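Local coordinates for rhamnosidase B (Bacillus sp., PDB 2OKX), which catalyses the hydrolysis of terminal alpha-L-rhamnose units from rhamnosides, as a member of glycoside hydrolase family 78, probably with inversion at the anomeric carbon, at residues R554-L559 with S859-W864; D579-A584 with M803-Y808; W629-I634 with L700-A705; L681-P686 with V796-P801. One frame throughout, in Å; residues are numbered along the deposited sequence. Where two conformers were deposited one is given.

All four interactions lie in the helical barrel domain. Interactions 1, 2 and 3 are buried, while interaction 4 is partly buried, with Pro686 exposed. Interactions 2 and 3 each join two helices. Interaction 1 sets a helix against a loop, and interaction 4 joins two loops. They touch in series: Ala863 and Trp864 of interaction 1 meet helix 577-590 of interaction 2, and Phe806 of interaction 2 meets Phe632 of interaction 3. Met803 of interaction 2 packs on Asp683 and Ile798 of interaction 4. Interaction 3 is apolar. Interaction 1 packs methyl, sulfur and peptide groups. Interaction 2 stacks an amide on a phenylalanine ring and sets a guanidinium beside two rings. Interaction 4 rests on a carboxylate.

Interaction 1 of 4, residues R554-L559 with S859-W864; sequences RHTTRL and SHCHAW
Thr556, Thr557 and Leu559 form part of the C-terminal end of helix 544-559 in the alpha/alpha-barrel domain, and they pack on Cys861 and Ala863 of the loop before helix 868-876. The main contact is made by the methyl group of Thr556. Its CG2 lies over the face of the peptide between His862 and Ala863, 3.3 Å from Ala863 N and 3.4 Å from His862 C. The torsion of Thr556 explains this: OG1 stays beside its own backbone N (chi1 -56°), and CG2 is left pointing at the loop. OG1 is held by Ile552 O one turn back and by Cys839 N.

Cys861 SG is anti to its backbone N (chi1 -177°) and reaches the helix between two side chains. It lies 3.8 Å from Thr556 CG2 and 4.1 Å from Leu559 CD1. Ala863 CB packs directly on the helix backbone, 3.9 Å from Thr557 CA. The CA atoms of Thr557 and Ala863 are 4.9 Å apart, a close approach that the small alanine permits.

The loop also meets helix 577-590: His862 touches Asp579, and Ala863 touches Glu583. Glycerol, probably from the crystallisation liquor, is bound near His862, and Asp579 OD1 also bonds to glycerol. This is consistent with the loop lining a pocket of the barrel. No hydrogen bond crosses between 554-559 and 859-864. The loop is therefore held against this helix by methyl, sulfur and peptide packing, and the threonine hydroxyl is satisfied elsewhere.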
# COMPACT_ATOMS: atom_id res chain seq x y z
N ARG A 554 -13.81 -1.20 -10.82
CA ARG A 554 -13.66 -2.64 -10.63
C ARG A 554 -12.17 -3.01 -10.63
O ARG A 554 -11.71 -3.78 -9.80
CB ARG A 554 -14.39 -3.38 -11.76
CG ARG A 554 -14.64 -4.88 -11.53
CD ARG A 554 -13.80 -5.76 -12.46
NE ARG A 554 -13.94 -5.44 -13.88
CZ ARG A 554 -14.84 -5.94 -14.72
NH1 ARG A 554 -14.84 -5.56 -15.99
NH2 ARG A 554 -15.75 -6.82 -14.30
N HIS A 555 -11.43 -2.45 -11.58
CA HIS A 555 -10.00 -2.75 -11.66
C HIS A 555 -9.25 -2.27 -10.42
O HIS A 555 -8.37 -2.96 -9.91
CB HIS A 555 -9.39 -2.13 -12.92
CG HIS A 555 -8.00 -2.62 -13.20
ND1 HIS A 555 -7.70 -3.96 -13.33
CD2 HIS A 555 -6.84 -1.95 -13.37
CE1 HIS A 555 -6.41 -4.09 -13.56
NE2 HIS A 555 -5.86 -2.89 -13.58
N THR A 556 -9.60 -1.08 -9.93
CA THR A 556 -8.94 -0.53 -8.75
C THR A 556 -9.15 -1.46 -7.55
O THR A 556 -8.23 -1.73 -6.78
CB THR A 556 -9.53 0.85 -8.39
OG1 THR A 556 -9.43 1.73 -9.51
CG2 THR A 556 -8.77 1.45 -7.20
N THR A 557 -10.38 -1.94 -7.40
CA THR A 557 -10.72 -2.83 -6.30
C THR A 557 -9.93 -4.12 -6.37
O THR A 557 -9.41 -4.60 -5.37
CB THR A 557 -12.23 -3.12 -6.31
OG1 THR A 557 -12.95 -1.88 -6.26
CG2 THR A 557 -12.63 -3.99 -5.11
N ARG A 558 -9.83 -4.68 -7.57
CA ARG A 558 -9.07 -5.91 -7.79
C ARG A 558 -7.63 -5.75 -7.32
O ARG A 558 -7.11 -6.57 -6.56
CB ARG A 558 -9.12 -6.27 -9.28
CG ARG A 558 -8.39 -7.54 -9.69
CD ARG A 558 -8.93 -8.00 -11.04
NE ARG A 558 -9.07 -6.88 -11.97
CZ ARG A 558 -9.95 -6.83 -12.97
NH1 ARG A 558 -10.77 -7.85 -13.17
NH2 ARG A 558 -10.01 -5.77 -13.76
N LEU A 559 -6.97 -4.68 -7.77
CA LEU A 559 -5.58 -4.44 -7.42
C LEU A 559 -5.34 -4.10 -5.95
O LEU A 559 -4.21 -4.20 -5.46
CB LEU A 559 -4.99 -3.34 -8.30
CG LEU A 559 -4.98 -3.56 -9.81
CD1 LEU A 559 -4.20 -2.42 -10.45
CD2 LEU A 559 -4.33 -4.90 -10.16
N SER A 859 -1.27 8.76 -5.17
CA SER A 859 -1.54 7.42 -5.67
C SER A 859 -2.64 7.49 -6.73
O SER A 859 -3.65 8.18 -6.54
CB SER A 859 -2.00 6.52 -4.52
OG SER A 859 -2.64 5.36 -5.02
N HIS A 860 -2.45 6.78 -7.84
CA HIS A 860 -3.43 6.78 -8.91
C HIS A 860 -4.36 5.58 -8.82
O HIS A 860 -5.24 5.40 -9.67
CB HIS A 860 -2.73 6.78 -10.27
CG HIS A 860 -2.10 8.09 -10.62
ND1 HIS A 860 -2.56 8.89 -11.64
CD2 HIS A 860 -1.07 8.76 -10.05
CE1 HIS A 860 -1.85 10.00 -11.69
NE2 HIS A 860 -0.94 9.95 -10.73
N CYS A 861 -4.18 4.76 -7.78
CA CYS A 861 -5.00 3.56 -7.61
C CYS A 861 -5.32 3.33 -6.13
O CYS A 861 -4.55 2.68 -5.43
CB CYS A 861 -4.26 2.35 -8.19
SG CYS A 861 -5.17 0.77 -8.15
N HIS A 862 -6.45 3.87 -5.68
CA HIS A 862 -6.90 3.74 -4.29
C HIS A 862 -8.34 3.24 -4.33
O HIS A 862 -9.24 3.98 -4.71
CB HIS A 862 -6.87 5.10 -3.58
CG HIS A 862 -5.72 5.27 -2.63
ND1 HIS A 862 -5.89 5.47 -1.28
CD2 HIS A 862 -4.38 5.27 -2.84
CE1 HIS A 862 -4.72 5.59 -0.69
NE2 HIS A 862 -3.78 5.47 -1.62
N ALA A 863 -8.55 1.99 -3.94
CA ALA A 863 -9.89 1.41 -3.97
C ALA A 863 -10.88 2.12 -3.06
O ALA A 863 -12.08 1.91 -3.19
CB ALA A 863 -9.84 -0.09 -3.64
N TRP A 864 -10.40 2.96 -2.15
CA TRP A 864 -11.34 3.66 -1.29
C TRP A 864 -12.08 4.71 -2.14
O TRP A 864 -13.06 5.31 -1.69
CB TRP A 864 -10.61 4.29 -0.08
CG TRP A 864 -9.87 5.60 -0.29
CD1 TRP A 864 -9.55 6.20 -1.48
CD2 TRP A 864 -9.37 6.46 0.74
NE1 TRP A 864 -8.89 7.38 -1.25
CE2 TRP A 864 -8.76 7.56 0.10
CE3 TRP A 864 -9.37 6.40 2.14
CZ2 TRP A 864 -8.16 8.61 0.82
CZ3 TRP A 864 -8.78 7.44 2.86
CH2 TRP A 864 -8.18 8.53 2.19

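Interaction 2 of 4, residues D579-A584 with M803-Y808; sequences DSRNEA and MSFFYY
Phe805 meets Asn582 face on, and it carries most of the contact between helices 577-590 and 801-813. Its CB points toward the other helix, and CG is anti to the backbone N (chi1 -166°). The Asn582 amide is stacked on the ring, the two planes 15° apart. Asn582 CG lies 3.6 Å above the ring plane, displaced toward the rim. Asn582 CB makes a CH-pi contact, 4.2 Å from the Phe805 ring centroid. Asn582 ND2 is 3.4 Å from Phe805 CB.

Phe806 follows, and its CE1 is 3.6 Å from Arg581 NH2. The same NH2 is 3.6 Å from Phe805 CE1, which places this nitrogen between the two rings. It also donates to Asn582 OD1 at 3.1 Å, a bond that limits rotation of the amide. Arg581 NH1 forms salt bridges with Glu639 and Glu809. An alanine in place of Phe805 would probably leave the Asn582 amide without the ring it stacks on, freer to turn away from Arg581.

The short helical segments cross at 55°, with their axes 11.2 Å apart. Such helix-on-helix packing through bulky side chains is in keeping with the alpha/alpha-barrel.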
# COMPACT_ATOMS: atom_id res chain seq x y z
N ASP A 579 -10.13 2.68 4.72
CA ASP A 579 -10.32 2.39 3.31
C ASP A 579 -11.14 1.12 3.09
O ASP A 579 -12.02 1.08 2.22
CB ASP A 579 -8.97 2.21 2.60
CG ASP A 579 -8.03 3.39 2.78
OD1 ASP A 579 -7.36 3.77 1.79
OD2 ASP A 579 -7.94 3.92 3.91
N SER A 580 -10.86 0.10 3.88
CA SER A 580 -11.52 -1.19 3.75
C SER A 580 -13.04 -1.20 3.84
O SER A 580 -13.68 -2.08 3.28
CB SER A 580 -10.95 -2.18 4.77
OG SER A 580 -11.46 -1.92 6.07
N ARG A 581 -13.63 -0.24 4.55
CA ARG A 581 -15.09 -0.21 4.66
C ARG A 581 -15.70 -0.00 3.27
O ARG A 581 -16.59 -0.75 2.86
CB ARG A 581 -15.54 0.91 5.60
CG ARG A 581 -17.06 0.99 5.79
CD ARG A 581 -17.72 1.95 4.80
NE ARG A 581 -19.18 1.90 4.87
CZ ARG A 581 -19.99 2.79 4.31
NH1 ARG A 581 -21.31 2.66 4.43
NH2 ARG A 581 -19.49 3.81 3.62
N ASN A 582 -15.21 0.99 2.54
CA ASN A 582 -15.72 1.26 1.20
C ASN A 582 -15.31 0.15 0.24
O ASN A 582 -16.10 -0.30 -0.58
CB ASN A 582 -15.20 2.60 0.68
CG ASN A 582 -15.82 3.79 1.38
OD1 ASN A 582 -16.67 3.64 2.26
ND2 ASN A 582 -15.40 4.99 1.00
N GLU A 583 -14.06 -0.30 0.36
CA GLU A 583 -13.56 -1.35 -0.51
C GLU A 583 -14.39 -2.63 -0.37
O GLU A 583 -14.62 -3.32 -1.36
CB GLU A 583 -12.09 -1.63 -0.21
CG GLU A 583 -11.19 -0.42 -0.45
CD GLU A 583 -9.74 -0.67 -0.04
OE1 GLU A 583 -9.52 -1.06 1.13
OE2 GLU A 583 -8.83 -0.48 -0.87
N ALA A 584 -14.84 -2.94 0.84
CA ALA A 584 -15.63 -4.14 1.05
C ALA A 584 -16.96 -4.05 0.31
O ALA A 584 -17.38 -4.99 -0.35
CB ALA A 584 -15.88 -4.37 2.56
N MET A 803 -14.20 10.64 0.15
CA MET A 803 -15.24 11.45 0.75
C MET A 803 -16.46 11.46 -0.18
O MET A 803 -17.60 11.52 0.29
CB MET A 803 -14.72 12.87 0.97
CG MET A 803 -15.68 13.80 1.72
SD MET A 803 -16.13 13.22 3.38
CE MET A 803 -17.93 13.40 3.29
N SER A 804 -16.22 11.39 -1.48
CA SER A 804 -17.32 11.37 -2.45
C SER A 804 -18.26 10.20 -2.16
O SER A 804 -19.47 10.30 -2.35
CB SER A 804 -16.79 11.23 -3.88
OG SER A 804 -16.21 12.45 -4.35
N PHE A 805 -17.69 9.09 -1.69
CA PHE A 805 -18.49 7.90 -1.38
C PHE A 805 -19.56 8.23 -0.35
O PHE A 805 -20.73 7.89 -0.52
CB PHE A 805 -17.58 6.78 -0.84
CG PHE A 805 -18.24 5.43 -0.80
CD1 PHE A 805 -19.32 5.18 0.04
CD2 PHE A 805 -17.77 4.39 -1.60
CE1 PHE A 805 -19.93 3.92 0.09
CE2 PHE A 805 -18.36 3.13 -1.57
CZ PHE A 805 -19.44 2.89 -0.72
N PHE A 806 -19.15 8.90 0.73
CA PHE A 806 -20.09 9.28 1.78
C PHE A 806 -21.09 10.28 1.23
O PHE A 806 -22.27 10.26 1.58
CB PHE A 806 -19.32 9.87 2.97
CG PHE A 806 -18.40 8.89 3.64
CD1 PHE A 806 -18.91 7.77 4.28
CD2 PHE A 806 -17.02 9.07 3.62
CE1 PHE A 806 -18.06 6.84 4.89
CE2 PHE A 806 -16.16 8.15 4.22
CZ PHE A 806 -16.68 7.03 4.86
N TYR A 807 -20.63 11.16 0.34
CA TYR A 807 -21.50 12.16 -0.27
C TYR A 807 -22.59 11.47 -1.10
O TYR A 807 -23.76 11.88 -1.07
CB TYR A 807 -20.66 13.09 -1.16
CG TYR A 807 -21.45 14.13 -1.93
CD1 TYR A 807 -22.40 14.93 -1.30
CD2 TYR A 807 -21.23 14.31 -3.29
CE1 TYR A 807 -23.10 15.90 -2.01
CE2 TYR A 807 -21.92 15.28 -4.01
CZ TYR A 807 -22.86 16.07 -3.36
OH TYR A 807 -23.53 17.02 -4.08
N TYR A 808 -22.22 10.42 -1.82
CA TYR A 808 -23.19 9.68 -2.63
C TYR A 808 -24.20 8.95 -1.75
O TYR A 808 -25.38 8.84 -2.09
CB TYR A 808 -22.48 8.70 -3.57
CG TYR A 808 -21.55 9.36 -4.57
CD1 TYR A 808 -21.68 10.71 -4.90
CD2 TYR A 808 -20.54 8.63 -5.20
CE1 TYR A 808 -20.82 11.32 -5.84
CE2 TYR A 808 -19.68 9.23 -6.14
CZ TYR A 808 -19.83 10.57 -6.45
OH TYR A 808 -18.99 11.16 -7.37

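Interaction 3 of 4, residues W629-I634 with L700-A705; sequences WTFFWI and LFLVKA
The helices bearing Phe631 and Ala705 run nearly side by side in the same direction, their short segments 24° apart and the axes 9.5 Å from each other. They come closest at these two residues, with CA atoms 5.7 Å apart.

Phe632 and Phe701 form a T-shaped pair. Phe632 CG is anti to its own carbonyl carbon (chi1 -67°), and from there the ring extends to Phe701. The planes stand at 82°, and the edge of Phe632 points at the face of Phe701. Phe632 CE1 lies 3.5 Å above the Phe701 plane, over the centre of the ring.

Phe631 lays one side of its ring against Phe701, Leu702 and Ala705. Leu702 CA sits over that face, 4.2 Å from the centroid, as a CH-pi contact. Leu702 CD1 touches Phe631 CE1 at 3.8 Å. Phe701 CB approaches obliquely from the same side, 3.8 Å from Phe631 CD2. Ala705 CB packs on Phe631 CD1 at 4.1 Å, and Ile634 adds its CG2 against Ala705 O. An alanine at Phe701 would keep CB on Phe631, but would probably leave the edge of Phe632 without its aromatic partner and open a gap between the helices.

Both helices have further neighbours in the barrel. Phe631 meets Tyr664 of helix 647-665, and Phe632 meets Phe806 of helix 801-813. Phe701 touches Val769 of helix 764-772, while Leu702 rests on Leu732 of helix 723-739.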
# COMPACT_ATOMS: atom_id res chain seq x y z
N TRP A 629 -11.47 5.91 11.48
CA TRP A 629 -11.13 4.62 10.89
C TRP A 629 -11.68 3.50 11.76
O TRP A 629 -12.21 2.51 11.25
CB TRP A 629 -9.61 4.46 10.74
CG TRP A 629 -9.01 5.06 9.47
CD1 TRP A 629 -7.89 4.63 8.82
CD2 TRP A 629 -9.45 6.24 8.77
NE1 TRP A 629 -7.61 5.45 7.76
CE2 TRP A 629 -8.55 6.45 7.71
CE3 TRP A 629 -10.52 7.13 8.93
CZ2 TRP A 629 -8.68 7.52 6.81
CZ3 TRP A 629 -10.65 8.19 8.04
CH2 TRP A 629 -9.73 8.38 6.99
N THR A 630 -11.56 3.65 13.08
CA THR A 630 -12.07 2.62 13.97
C THR A 630 -13.59 2.61 13.89
O THR A 630 -14.22 1.54 13.94
CB THR A 630 -11.59 2.84 15.41
OG1 THR A 630 -10.17 2.68 15.47
CG2 THR A 630 -12.24 1.83 16.35
N PHE A 631 -14.20 3.78 13.75
CA PHE A 631 -15.65 3.85 13.64
C PHE A 631 -16.08 3.18 12.33
O PHE A 631 -17.14 2.55 12.28
CB PHE A 631 -16.14 5.30 13.66
CG PHE A 631 -15.76 6.06 14.91
CD1 PHE A 631 -15.53 5.39 16.11
CD2 PHE A 631 -15.65 7.45 14.89
CE1 PHE A 631 -15.18 6.10 17.27
CE2 PHE A 631 -15.31 8.16 16.04
CZ PHE A 631 -15.07 7.48 17.23
N PHE A 632 -15.28 3.32 11.28
CA PHE A 632 -15.61 2.71 10.00
C PHE A 632 -15.46 1.20 10.09
O PHE A 632 -16.12 0.45 9.37
CB PHE A 632 -14.74 3.27 8.87
CG PHE A 632 -15.00 4.73 8.58
CD1 PHE A 632 -16.24 5.30 8.85
CD2 PHE A 632 -14.00 5.53 8.03
CE1 PHE A 632 -16.48 6.65 8.59
CE2 PHE A 632 -14.23 6.87 7.77
CZ PHE A 632 -15.48 7.43 8.05
N TRP A 633 -14.57 0.76 10.98
CA TRP A 633 -14.36 -0.67 11.20
C TRP A 633 -15.63 -1.25 11.80
O TRP A 633 -16.08 -2.34 11.43
CB TRP A 633 -13.19 -0.90 12.16
CG TRP A 633 -13.07 -2.33 12.64
CD1 TRP A 633 -12.68 -3.41 11.90
CD2 TRP A 633 -13.38 -2.83 13.95
NE1 TRP A 633 -12.73 -4.55 12.67
CE2 TRP A 633 -13.16 -4.22 13.93
CE3 TRP A 633 -13.83 -2.23 15.13
CZ2 TRP A 633 -13.37 -5.03 15.06
CZ3 TRP A 633 -14.04 -3.03 16.26
CH2 TRP A 633 -13.81 -4.42 16.21
N ILE A 634 -16.22 -0.53 12.76
CA ILE A 634 -17.45 -0.99 13.39
C ILE A 634 -18.53 -1.06 12.32
O ILE A 634 -19.30 -2.02 12.25
CB ILE A 634 -17.88 -0.04 14.53
CG1 ILE A 634 -16.87 -0.14 15.68
CG2 ILE A 634 -19.28 -0.41 15.02
CD1 ILE A 634 -17.11 0.83 16.82
N LEU A 700 -19.69 13.21 15.23
CA LEU A 700 -20.88 12.74 14.53
C LEU A 700 -20.80 11.24 14.24
O LEU A 700 -21.77 10.51 14.44
CB LEU A 700 -21.06 13.51 13.23
CG LEU A 700 -21.34 15.01 13.36
CD1 LEU A 700 -21.17 15.69 12.01
CD2 LEU A 700 -22.75 15.23 13.90
N PHE A 701 -19.64 10.78 13.78
CA PHE A 701 -19.47 9.36 13.48
C PHE A 701 -19.50 8.50 14.74
O PHE A 701 -19.86 7.32 14.68
CB PHE A 701 -18.18 9.13 12.69
CG PHE A 701 -18.34 9.28 11.20
CD1 PHE A 701 -17.44 10.05 10.46
CD2 PHE A 701 -19.38 8.65 10.53
CE1 PHE A 701 -17.58 10.18 9.08
CE2 PHE A 701 -19.53 8.77 9.15
CZ PHE A 701 -18.62 9.54 8.42
N LEU A 702 -19.13 9.07 15.88
CA LEU A 702 -19.16 8.31 17.12
C LEU A 702 -20.62 8.00 17.46
O LEU A 702 -20.95 6.91 17.93
CB LEU A 702 -18.52 9.10 18.26
CG LEU A 702 -18.56 8.43 19.65
CD1 LEU A 702 -18.07 6.99 19.57
CD2 LEU A 702 -17.70 9.23 20.62
N VAL A 703 -21.50 8.97 17.21
CA VAL A 703 -22.92 8.78 17.48
C VAL A 703 -23.41 7.59 16.66
O VAL A 703 -23.98 6.65 17.20
CB VAL A 703 -23.73 10.03 17.08
CG1 VAL A 703 -25.23 9.74 17.20
CG2 VAL A 703 -23.35 11.21 17.97
N LYS A 704 -23.17 7.64 15.35
CA LYS A 704 -23.60 6.56 14.47
C LYS A 704 -22.95 5.23 14.81
O LYS A 704 -23.59 4.18 14.71
CB LYS A 704 -23.31 6.91 13.00
CG LYS A 704 -23.88 5.89 12.02
CD LYS A 704 -23.49 6.19 10.59
CE LYS A 704 -23.83 5.02 9.68
NZ LYS A 704 -23.27 5.21 8.31
N ALA A 705 -21.69 5.26 15.22
CA ALA A 705 -20.98 4.04 15.59
C ALA A 705 -21.64 3.41 16.81
O ALA A 705 -21.81 2.20 16.88
CB ALA A 705 -19.52 4.36 15.88

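Interaction 4 of 4, residues L681-P686 with V796-P801; sequences LLDWAP and VQIGSP
Asp683 grips the loop 796-801 with both carboxylate oxygens. Gly799 N donates to Asp683 OD1 at 2.9 Å, nearly straight at 166°. Ser800 OG donates to Asp683 OD2 at 2.7 Å. Both donors come from the syn sides, somewhat out of the carboxylate plane. The Asp683 CG is anti to its backbone N (chi1 -166°), which carries the carboxylate across to the other loop. Two bonds to two oxygens would hold the group against rotation. Asp683 OD2 also takes a weak bond from Trp684 N.

Ser800 is the N-cap of helix 801-813, and its OG also accepts a weak bond from Met803 N. The bond from Ser800 OG to Asp683 probably helps to fix the capping serine. Trp684 is the centre of an inverse gamma turn. Gly799 has no side chain, and a CB there would lie too close to Trp684 O. One water donates to both Trp684 O, at 2.9 Å, and Gly799 O, at 2.8 Å.

Further out the contact is van der Waals packing. Ala685 CB packs 3.6 Å from Gln797 O and 4.0 Å from Val796 CG1. At the exposed end, Pro686 CD lies 3.8 Å from Val796 CG1, and Val796 CG2 approaches Pro686 O at 3.5 Å.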
# COMPACT_ATOMS: atom_id res chain seq x y z
N LEU A 681 -8.46 12.84 11.67
CA LEU A 681 -8.66 12.95 10.23
C LEU A 681 -9.96 12.41 9.66
O LEU A 681 -10.61 11.55 10.24
CB LEU A 681 -7.50 12.24 9.51
CG LEU A 681 -7.54 12.20 7.98
CD1 LEU A 681 -7.18 13.57 7.45
CD2 LEU A 681 -6.58 11.14 7.45
N LEU A 682 -10.31 12.94 8.49
CA LEU A 682 -11.48 12.50 7.74
C LEU A 682 -11.17 12.57 6.25
O LEU A 682 -11.18 11.55 5.56
CB LEU A 682 -12.72 13.35 8.03
CG LEU A 682 -13.91 12.96 7.14
CD1 LEU A 682 -14.20 11.47 7.31
CD2 LEU A 682 -15.13 13.79 7.48
N ASP A 683 -10.86 13.77 5.75
CA ASP A 683 -10.58 13.95 4.32
C ASP A 683 -9.31 14.76 4.04
O ASP A 683 -8.82 15.48 4.91
CB ASP A 683 -11.78 14.66 3.67
CG ASP A 683 -11.75 14.59 2.15
OD1 ASP A 683 -12.47 15.39 1.51
OD2 ASP A 683 -11.01 13.75 1.61
N TRP A 684 -8.79 14.63 2.82
CA TRP A 684 -7.59 15.37 2.43
C TRP A 684 -8.04 16.71 1.85
O TRP A 684 -8.01 16.92 0.64
CB TRP A 684 -6.78 14.59 1.38
CG TRP A 684 -6.18 13.31 1.89
CD1 TRP A 684 -6.43 12.04 1.44
CD2 TRP A 684 -5.24 13.16 2.96
NE1 TRP A 684 -5.71 11.12 2.16
CE2 TRP A 684 -4.97 11.78 3.10
CE3 TRP A 684 -4.59 14.07 3.82
CZ2 TRP A 684 -4.08 11.28 4.07
CZ3 TRP A 684 -3.71 13.57 4.78
CH2 TRP A 684 -3.47 12.19 4.89
N ALA A 685 -8.46 17.60 2.74
CA ALA A 685 -8.92 18.93 2.35
C ALA A 685 -8.72 19.88 3.52
O ALA A 685 -8.53 19.44 4.65
CB ALA A 685 -10.40 18.86 1.97
N PRO A 686 -8.76 21.20 3.25
CA PRO A 686 -8.57 22.27 4.25
C PRO A 686 -9.60 22.29 5.38
O PRO A 686 -9.98 23.36 5.85
CB PRO A 686 -8.64 23.54 3.40
CG PRO A 686 -8.16 23.10 2.07
CD PRO A 686 -8.87 21.78 1.90
N VAL A 796 -15.47 24.54 2.47
CA VAL A 796 -14.34 23.72 2.04
C VAL A 796 -15.01 22.63 1.21
O VAL A 796 -16.08 22.16 1.56
CB VAL A 796 -13.62 23.09 3.26
CG1 VAL A 796 -12.58 22.08 2.78
CG2 VAL A 796 -12.95 24.17 4.09
N GLN A 797 -14.39 22.25 0.10
CA GLN A 797 -14.97 21.24 -0.78
C GLN A 797 -14.38 19.84 -0.57
O GLN A 797 -13.32 19.69 0.06
CB GLN A 797 -14.78 21.65 -2.24
CG GLN A 797 -15.38 23.01 -2.59
CD GLN A 797 -16.89 23.05 -2.38
OE1 GLN A 797 -17.62 22.20 -2.88
NE2 GLN A 797 -17.35 24.05 -1.64
N ILE A 798 -15.07 18.83 -1.09
CA ILE A 798 -14.62 17.44 -0.97
C ILE A 798 -13.30 17.30 -1.72
O ILE A 798 -13.19 17.70 -2.88
CB ILE A 798 -15.67 16.47 -1.57
CG1 ILE A 798 -16.93 16.49 -0.70
CG2 ILE A 798 -15.09 15.06 -1.65
CD1 ILE A 798 -18.03 15.58 -1.20
N GLY A 799 -12.30 16.72 -1.05
CA GLY A 799 -11.00 16.58 -1.68
C GLY A 799 -10.58 15.21 -2.19
O GLY A 799 -9.50 15.08 -2.76
N SER A 800 -11.42 14.19 -1.98
CA SER A 800 -11.07 12.86 -2.46
C SER A 800 -12.31 12.04 -2.80
O SER A 800 -13.38 12.28 -2.24
CB SER A 800 -10.28 12.10 -1.39
OG SER A 800 -11.11 11.81 -0.28
N PRO A 801 -12.17 11.08 -3.72
CA PRO A 801 -13.32 10.25 -4.09
C PRO A 801 -13.76 9.44 -2.88
O PRO A 801 -14.87 8.91 -2.84
CB PRO A 801 -12.77 9.37 -5.21
CG PRO A 801 -11.68 10.24 -5.82
CD PRO A 801 -11.01 10.80 -4.59
O HOH W 1 -6.99 16.05 -1.97